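Local coordinates for putative exported protein (Bordetella pertussis, PDB 2DVZ) that binds glutamate and probably serves as the periplasmic solute receptor of a tripartite tricarboxylate-type transporter, at residues Ser45-Gln50 with Arg260-Val265; Val265-Pro270 with Lys274-Gln279. All blocks are in the same frame, centred on the assembly; numbering follows the deposited sequence.

Interaction 1 of 2, residues Ser45-Gln50 with Arg260-Val265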
loop_
_atom_site.group_PDB
_atom_site.type_symbol
_atom_site.label_atom_id
_atom_site.label_comp_id
_atom_site.label_asym_id
_atom_site.label_seq_id
_atom_site.Cartn_x
_atom_site.Cartn_y
_atom_site.Cartn_z
ATOM N N SER A 45 -15.821 11.097 -8.743
ATOM C CA SER A 45 -16.411 11.118 -10.053
ATOM C C SER A 45 -17.763 11.855 -10.054
ATOM O O SER A 45 -18.041 12.709 -10.935
ATOM C CB SER A 45 -16.541 9.690 -10.531
ATOM O OG SER A 45 -17.252 9.658 -11.725
ATOM N N GLN A 46 -18.576 11.531 -9.042
ATOM C CA GLN A 46 -19.842 12.209 -8.748
ATOM C C GLN A 46 -19.637 13.730 -8.665
ATOM O O GLN A 46 -20.416 14.507 -9.213
ATOM C CB GLN A 46 -20.437 11.638 -7.447
ATOM C CG GLN A 46 -21.656 12.431 -6.911
ATOM C CD GLN A 46 -22.150 11.975 -5.529
ATOM O OE1 GLN A 46 -22.645 12.793 -4.743
ATOM N NE2 GLN A 46 -22.019 10.679 -5.229
ATOM N N GLU A 47 -18.556 14.144 -8.019
ATOM C CA GLU A 47 -18.209 15.565 -7.879
ATOM C C GLU A 47 -17.749 16.194 -9.181
ATOM O O GLU A 47 -18.147 17.313 -9.496
ATOM C CB GLU A 47 -17.124 15.754 -6.797
ATOM C CG GLU A 47 -16.615 17.184 -6.574
ATOM C CD GLU A 47 -17.696 18.188 -6.059
ATOM O OE1 GLU A 47 -18.773 17.757 -5.584
ATOM O OE2 GLU A 47 -17.428 19.420 -6.110
ATOM N N LEU A 48 -16.898 15.472 -9.922
ATOM C CA LEU A 48 -16.279 15.976 -11.151
ATOM C C LEU A 48 -17.231 15.995 -12.362
ATOM O O LEU A 48 -16.988 16.717 -13.330
ATOM C CB LEU A 48 -14.973 15.219 -11.477
ATOM C CG LEU A 48 -13.752 15.474 -10.567
ATOM C CD1 LEU A 48 -12.615 14.425 -10.760
ATOM C CD2 LEU A 48 -13.252 16.878 -10.744
ATOM N N GLY A 49 -18.300 15.216 -12.297
ATOM C CA GLY A 49 -19.272 15.117 -13.387
ATOM C C GLY A 49 -18.725 14.398 -14.619
ATOM O O GLY A 49 -19.270 14.562 -15.727
ATOM N N GLN A 50 -17.658 13.600 -14.407
ATOM C CA GLN A 50 -17.104 12.690 -15.402
ATOM C C GLN A 50 -16.755 11.349 -14.776
ATOM O O GLN A 50 -16.328 11.293 -13.634
ATOM C CB GLN A 50 -15.855 13.273 -16.093
ATOM C CG GLN A 50 -16.093 14.509 -16.939
ATOM C CD GLN A 50 -17.071 14.325 -18.087
ATOM O OE1 GLN A 50 -17.241 13.225 -18.628
ATOM N NE2 GLN A 50 -17.720 15.412 -18.474
ATOM N N ARG A 260 -7.824 17.800 -6.850
ATOM C CA ARG A 260 -7.598 17.829 -5.427
ATOM C C ARG A 260 -8.854 18.279 -4.709
ATOM O O ARG A 260 -9.230 17.704 -3.674
ATOM C CB ARG A 260 -6.440 18.759 -5.049
ATOM C CG ARG A 260 -5.935 18.443 -3.659
ATOM C CD ARG A 260 -5.602 19.662 -2.915
ATOM N NE ARG A 260 -5.652 19.401 -1.477
ATOM C CZ ARG A 260 -5.820 20.324 -0.544
ATOM N NH1 ARG A 260 -5.963 21.579 -0.896
ATOM N NH2 ARG A 260 -5.848 19.984 0.730
ATOM N N ASP A 261 -9.505 19.294 -5.257
ATOM C CA ASP A 261 -10.771 19.744 -4.700
ATOM C C ASP A 261 -11.833 18.651 -4.639
ATOM O O ASP A 261 -12.564 18.529 -3.631
ATOM C CB ASP A 261 -11.288 20.920 -5.513
ATOM C CG ASP A 261 -10.620 22.176 -5.145
ATOM O OD1 ASP A 261 -9.966 22.213 -4.079
ATOM O OD2 ASP A 261 -10.733 23.135 -5.910
ATOM N N ALA A 262 -11.932 17.879 -5.724
ATOM C CA ALA A 262 -12.863 16.768 -5.764
ATOM C C ALA A 262 -12.484 15.664 -4.778
ATOM O O ALA A 262 -13.382 14.983 -4.268
ATOM C CB ALA A 262 -12.983 16.208 -7.161
ATOM N N ALA A 263 -11.176 15.459 -4.565
ATOM C CA ALA A 263 -10.657 14.503 -3.565
ATOM C C ALA A 263 -11.072 14.945 -2.167
ATOM O O ALA A 263 -11.587 14.135 -1.372
ATOM C CB ALA A 263 -9.111 14.365 -3.651
ATOM N N VAL A 264 -10.882 16.238 -1.894
ATOM C CA VAL A 264 -11.235 16.829 -0.609
ATOM C C VAL A 264 -12.750 16.687 -0.363
ATOM O O VAL A 264 -13.166 16.298 0.736
ATOM C CB VAL A 264 -10.724 18.317 -0.453
ATOM C CG1 VAL A 264 -11.472 19.077 0.678
ATOM C CG2 VAL A 264 -9.233 18.343 -0.219
ATOM N N VAL A 265 -13.568 16.923 -1.373
ATOM C CA VAL A 265 -15.001 16.717 -1.195
ATOM C C VAL A 265 -15.312 15.257 -0.883
ATOM O O VAL A 265 -16.078 14.965 0.053
ATOM C CB VAL A 265 -15.858 17.198 -2.434
ATOM C CG1 VAL A 265 -17.269 16.612 -2.370
ATOM C CG2 VAL A 265 -15.898 18.718 -2.511
#

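Interaction 2 of 2, residues Val265-Pro270 with Lys274-Gln279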
loop_
_atom_site.group_PDB
_atom_site.type_symbol
_atom_site.label_atom_id
_atom_site.label_comp_id
_atom_site.label_asym_id
_atom_site.label_seq_id
_atom_site.Cartn_x
_atom_site.Cartn_y
_atom_site.Cartn_z
ATOM N N VAL A 265 -13.568 16.923 -1.373
ATOM C CA VAL A 265 -15.001 16.717 -1.195
ATOM C C VAL A 265 -15.312 15.257 -0.883
ATOM O O VAL A 265 -16.078 14.965 0.053
ATOM C CB VAL A 265 -15.858 17.198 -2.434
ATOM C CG1 VAL A 265 -17.269 16.612 -2.370
ATOM C CG2 VAL A 265 -15.898 18.718 -2.511
ATOM N N ALA A 266 -14.729 14.350 -1.680
ATOM C CA ALA A 266 -14.958 12.906 -1.544
ATOM C C ALA A 266 -14.587 12.358 -0.163
ATOM O O ALA A 266 -15.321 11.526 0.406
ATOM C CB ALA A 266 -14.189 12.159 -2.626
ATOM N N LEU A 267 -13.452 12.828 0.356
ATOM C CA LEU A 267 -12.931 12.458 1.684
ATOM C C LEU A 267 -13.673 13.053 2.892
ATOM O O LEU A 267 -13.428 12.630 4.029
ATOM C CB LEU A 267 -11.416 12.725 1.788
ATOM C CG LEU A 267 -10.548 11.955 0.786
ATOM C CD1 LEU A 267 -9.155 12.585 0.638
ATOM C CD2 LEU A 267 -10.480 10.431 1.082
ATOM N N LYS A 268 -14.571 14.019 2.633
ATOM C CA LYS A 268 -15.534 14.493 3.621
ATOM C C LYS A 268 -16.839 13.704 3.551
ATOM O O LYS A 268 -17.732 13.914 4.362
ATOM C CB LYS A 268 -15.869 15.992 3.444
ATOM C CG LYS A 268 -14.728 16.895 2.996
ATOM C CD LYS A 268 -13.925 17.456 4.111
ATOM C CE LYS A 268 -14.207 18.965 4.242
ATOM N NZ LYS A 268 -13.107 19.778 3.660
ATOM N N ASP A 269 -16.995 12.830 2.569
ATOM C CA ASP A 269 -18.243 12.095 2.475
ATOM C C ASP A 269 -18.308 11.042 3.594
ATOM O O ASP A 269 -17.363 10.244 3.753
ATOM C CB ASP A 269 -18.453 11.487 1.092
ATOM C CG ASP A 269 -19.722 10.669 1.010
ATOM O OD1 ASP A 269 -19.869 9.734 1.801
ATOM O OD2 ASP A 269 -20.591 10.949 0.180
ATOM N N PRO A 270 -19.424 11.046 4.377
ATOM C CA PRO A 270 -19.458 10.245 5.613
ATOM C C PRO A 270 -19.334 8.749 5.349
ATOM O O PRO A 270 -18.798 8.037 6.186
ATOM C CB PRO A 270 -20.833 10.596 6.235
ATOM C CG PRO A 270 -21.237 11.928 5.578
ATOM C CD PRO A 270 -20.688 11.800 4.181
ATOM N N LYS A 274 -16.328 6.422 6.837
ATOM C CA LYS A 274 -16.630 5.116 7.466
ATOM C C LYS A 274 -15.847 3.939 6.836
ATOM O O LYS A 274 -15.184 3.167 7.525
ATOM C CB LYS A 274 -18.149 4.835 7.402
ATOM C CG LYS A 274 -18.554 3.574 8.120
ATOM C CD LYS A 274 -20.042 3.473 8.326
ATOM C CE LYS A 274 -20.487 2.034 8.626
ATOM N NZ LYS A 274 -19.721 1.366 9.743
ATOM N N ALA A 275 -15.943 3.799 5.523
ATOM C CA ALA A 275 -15.198 2.793 4.817
ATOM C C ALA A 275 -13.691 2.832 5.139
ATOM O O ALA A 275 -13.105 1.787 5.404
ATOM C CB ALA A 275 -15.467 2.890 3.284
ATOM N N LEU A 276 -13.086 4.025 5.126
ATOM C CA LEU A 276 -11.659 4.210 5.457
ATOM C C LEU A 276 -11.336 3.794 6.884
ATOM O O LEU A 276 -10.360 3.084 7.141
ATOM C CB LEU A 276 -11.231 5.669 5.243
ATOM C CG LEU A 276 -11.138 6.144 3.774
ATOM C CD1 LEU A 276 -10.955 7.655 3.700
ATOM C CD2 LEU A 276 -10.040 5.409 2.938
ATOM N N ASP A 277 -12.174 4.260 7.805
ATOM C CA ASP A 277 -12.124 3.865 9.194
ATOM C C ASP A 277 -12.225 2.346 9.379
ATOM O O ASP A 277 -11.379 1.741 10.065
ATOM C CB ASP A 277 -13.206 4.583 9.972
ATOM C CG ASP A 277 -12.930 4.592 11.465
ATOM O OD1 ASP A 277 -11.832 5.061 11.852
ATOM O OD2 ASP A 277 -13.799 4.142 12.267
ATOM N N ASP A 278 -13.233 1.739 8.762
ATOM C CA ASP A 278 -13.465 0.301 8.903
ATOM C C ASP A 278 -12.372 -0.590 8.318
ATOM O O ASP A 278 -12.188 -1.710 8.801
ATOM C CB ASP A 278 -14.822 -0.121 8.323
ATOM C CG ASP A 278 -16.026 0.399 9.147
ATOM O OD1 ASP A 278 -15.850 1.077 10.201
ATOM O OD2 ASP A 278 -17.155 0.103 8.714
ATOM N N GLN A 279 -11.668 -0.104 7.295
ATOM C CA GLN A 279 -10.660 -0.905 6.595
ATOM C C GLN A 279 -9.273 -0.778 7.217
ATOM O O GLN A 279 -8.405 -1.588 6.918
ATOM C CB GLN A 279 -10.545 -0.514 5.114
ATOM C CG GLN A 279 -9.880 0.795 4.915
ATOM C CD GLN A 279 -9.798 1.258 3.472
ATOM O OE1 GLN A 279 -10.706 1.020 2.636
ATOM N NE2 GLN A 279 -8.718 1.982 3.178
#

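Interaction 1 of 2, residues Ser45-Gln50 with Arg260-Val265
Glu47 and Ala262 mark the point where two helices of a periplasmic binding protein fold come closest across this contact, their CA atoms 5.9 Å apart. The last turn of helix 32-48 lies here against the second half of helix 253-267, two helices some 210 residues apart in the chain. Such close packing is a worked example of what a small side chain permits: buried Ala262 presents one methyl group, and two neighbouring residues rest on it. Leu48 brings its branch point down on that methyl, CG lying 3.6 Å from Ala262 CB, with CD2 nearly as close. Glu47 approaches the same methyl with the aliphatic part of its chain, CG standing 3.8 Å from Ala262 CB. With CG anti to the backbone N (chi1 178°) and a bend at chi2, its carboxylate is carried onward to Val265, the side chains of Glu47 and Val265 crossing at about a right angle. Helix 32-48 ends at Leu48, and Gly49 just after it takes positive phi. Ser45 OG donates a 2.7 Å hydrogen bond to Gln50 O. The two methyls of Val265 lie side by side against the carboxylate: CG1 is 3.7 Å from Glu47 OE1, and CG2 4.0 Å from Glu47 OE2.

Interaction 2 of 2, residues Val265-Pro270 with Lys274-Gln279
Pro270 and Lys274, the first of two residue pairs that carry this contact, are joined by a backbone hydrogen bond at the start of helix 270-279. Lys274 N donates to Pro270 O over 3.0 Å with an N-H...O angle of 163°, the i to i+4 bond of an alpha-helix. Lys274 CB also sits 3.5 Å from Pro270 O. Beyond CB the lysine chain runs outward, CG anti to the backbone N (chi1 -175°), and a bend at chi4 lets Lys274 NZ form a 3.0 Å salt bridge with Asp278 OD2 one turn on, using the syn lone pair of that oxygen. The second pair is buried: Leu267 of helix 253-267 and Leu276 cross at about a right angle, and CD2 of Leu267 meets CD1 of Leu276 at 3.8 Å. Between the two helices Asp269 takes the N-cap position, its OD1 accepting from Lys271 N while OD2 forms a salt bridge with Arg43 of helix 32-48. The junction between two consecutive helices is thus made in two ways: the bond between Pro270 and Lys274 lies at the exposed start of the second helix, whereas the leucine methyls supply the apolar touch on the buried side.

Overall arrangement
Interaction 1 and interaction 2 follow one another along helix 253-267, with their centres 14 Å apart and Val265 common to both. Interaction 1 joins distant parts of the sequence, setting the second half of that helix against the end of helix 32-48; interaction 2 is local, passing through the turn into helix 270-279. Helix 32-48 also runs beside the second contact, where its Arg43, Leu39 and Ile36 meet Asp269, Ala275 and Gln279. Both contacts lie on the same side of the chain's centre, with helix 32-48 touching each. Interaction 1 lies away from the glutamate site, while Leu276 of interaction 2 is about 13 Å, side chain to ligand, from the bound glutamate: both are structural packing.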